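Local coordinates for GTP pyrophosphokinase (Chlorobaculum tepidum, PDB 3IBW), which probably transfers pyrophosphate from ATP to GTP to make the stringent-response alarmone, its ACT domain, the part present here, being a likely regulatory module, at residues 33-38 against 48-53. The protein carries 1 engineered substitution. Sequence-based numbering, arbitrary orientation.
Sequences IRTIVL and NLMIFV
The Phe52 ring turns its CD2-CE2 edge to Arg34, whose NE lies in the ring plane; guanidinium and ring planes stand 44° apart, an oblique crossing rather than a stack. Bends at chi2 and chi3 (-36° and -76°) fold the arginine chain so that NH1 comes back to its own strand, making a weak bond to Ile33 O, and also reaches Asp14 of the second subunit in a salt bridge. An alanine in place of Arg34 removes that intersubunit salt bridge and would probably weaken the interface at this point.

Behind this lies a classic beta bulge in the antiparallel hairpin: Arg34 and Thr35 both face Met50, and Met50 O takes two in-plane donors, Arg34 N at 2.7 Å and Thr35 N at 3.1 Å. Met50 N returns a nearly straight bond to Thr35 O, 2.9 Å, on a lone pair. Farther along, Val37 and Asn48 exchange both backbone bonds.

On the face with Ile33, Ile36, Leu49 and Ile51, Leu49 CD1 rests against both Ile33 CG2 and Ile36 CG1, 3.8 Å from each. Helix 18-28 covers Ile33 and Leu49 through Ile26, while Leu62 of helix 56-67 meets Ile51. Strands 32-41 and 44-53 form the central hairpin of the ferredoxin-like (beta-alpha-beta-beta-alpha-beta) ACT fold; strand 4-13 continues the sheet beyond 48-53, and through outer strand 32-41 (Thr35, Ile36, Leu38) it passes into the second subunit.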
# COMPACT_ATOMS: atom_id res chain seq x y z
N ILE A 33 -5.33 2.39 8.24
CA ILE A 33 -5.06 3.03 6.96
C ILE A 33 -6.37 3.38 6.27
O ILE A 33 -7.27 2.54 6.16
CB ILE A 33 -4.20 2.11 6.05
CG1 ILE A 33 -2.84 1.86 6.71
CG2 ILE A 33 -4.04 2.75 4.67
CD1 ILE A 33 -2.09 0.67 6.12
N ARG A 34 -6.48 4.62 5.82
CA ARG A 34 -7.68 5.07 5.12
C ARG A 34 -7.49 5.12 3.61
O ARG A 34 -8.35 4.66 2.86
CB ARG A 34 -8.12 6.44 5.62
CG ARG A 34 -8.30 6.50 7.12
CD ARG A 34 -8.85 5.18 7.65
NE ARG A 34 -10.27 5.01 7.37
CZ ARG A 34 -10.89 3.84 7.36
NH1 ARG A 34 -10.21 2.72 7.60
NH2 ARG A 34 -12.19 3.77 7.10
N THR A 35 -6.36 5.66 3.16
CA THR A 35 -6.10 5.79 1.74
C THR A 35 -4.62 5.65 1.41
O THR A 35 -3.76 6.05 2.20
CB THR A 35 -6.53 7.21 1.22
OG1 THR A 35 -7.92 7.44 1.52
CG2 THR A 35 -6.32 7.35 -0.28
N ILE A 36 -4.33 5.05 0.26
CA ILE A 36 -2.96 4.96 -0.22
C ILE A 36 -3.02 5.25 -1.71
O ILE A 36 -3.80 4.62 -2.43
CB ILE A 36 -2.30 3.57 -0.06
CG1 ILE A 36 -2.07 3.25 1.41
CG2 ILE A 36 -0.96 3.55 -0.84
CD1 ILE A 36 -1.60 1.82 1.66
N VAL A 37 -2.25 6.23 -2.16
CA VAL A 37 -2.16 6.53 -3.59
C VAL A 37 -0.65 6.50 -3.87
O VAL A 37 0.07 7.43 -3.52
CB VAL A 37 -2.74 7.89 -3.98
CG1 VAL A 37 -2.45 8.15 -5.47
CG2 VAL A 37 -4.25 7.90 -3.71
N LEU A 38 -0.19 5.42 -4.49
CA LEU A 38 1.22 5.24 -4.82
C LEU A 38 1.38 5.12 -6.32
O LEU A 38 0.59 4.46 -6.99
CB LEU A 38 1.78 3.99 -4.12
CG LEU A 38 3.27 3.67 -4.34
CD1 LEU A 38 3.82 2.93 -3.14
CD2 LEU A 38 3.46 2.85 -5.62
N ASN A 48 1.07 8.95 -1.21
CA ASN A 48 0.29 9.77 -0.29
C ASN A 48 -0.53 8.77 0.53
O ASN A 48 -1.28 7.96 -0.02
CB ASN A 48 -0.64 10.72 -1.04
CG ASN A 48 0.08 11.93 -1.59
OD1 ASN A 48 1.30 12.08 -1.43
ND2 ASN A 48 -0.66 12.81 -2.25
N LEU A 49 -0.37 8.83 1.84
CA LEU A 49 -1.03 7.93 2.77
C LEU A 49 -1.90 8.69 3.76
O LEU A 49 -1.46 9.70 4.31
CB LEU A 49 0.06 7.15 3.53
CG LEU A 49 -0.24 6.37 4.82
CD1 LEU A 49 -1.10 5.15 4.51
CD2 LEU A 49 1.07 5.93 5.48
N MSE A 50 -3.14 8.24 3.94
CA MSE A 50 -4.03 8.86 4.92
C MSE A 50 -4.28 7.77 5.94
O MSE A 50 -4.68 6.65 5.59
CB MSE A 50 -5.36 9.29 4.31
CG MSE A 50 -5.24 10.34 3.22
SE MSE A 50 -4.63 12.04 3.87
CE MSE A 50 -5.68 12.16 5.50
N ILE A 51 -4.05 8.08 7.21
CA ILE A 51 -4.21 7.12 8.29
C ILE A 51 -4.89 7.77 9.48
O ILE A 51 -4.90 8.99 9.60
CB ILE A 51 -2.83 6.61 8.80
CG1 ILE A 51 -1.97 7.80 9.28
CG2 ILE A 51 -2.10 5.85 7.71
CD1 ILE A 51 -0.71 7.38 10.03
N PHE A 52 -5.48 6.93 10.35
CA PHE A 52 -6.07 7.41 11.60
C PHE A 52 -4.97 7.07 12.61
O PHE A 52 -4.52 5.92 12.71
CB PHE A 52 -7.38 6.70 11.92
CG PHE A 52 -8.55 7.30 11.23
CD1 PHE A 52 -9.03 8.55 11.60
CD2 PHE A 52 -9.18 6.63 10.20
CE1 PHE A 52 -10.10 9.13 10.94
CE2 PHE A 52 -10.25 7.20 9.53
CZ PHE A 52 -10.72 8.45 9.90
N VAL A 53 -4.54 8.07 13.36
CA VAL A 53 -3.45 7.90 14.32
C VAL A 53 -3.80 8.48 15.68
O VAL A 53 -4.59 9.42 15.79
CB VAL A 53 -2.16 8.53 13.72
CG1 VAL A 53 -2.34 10.02 13.53
CG2 VAL A 53 -0.97 8.23 14.58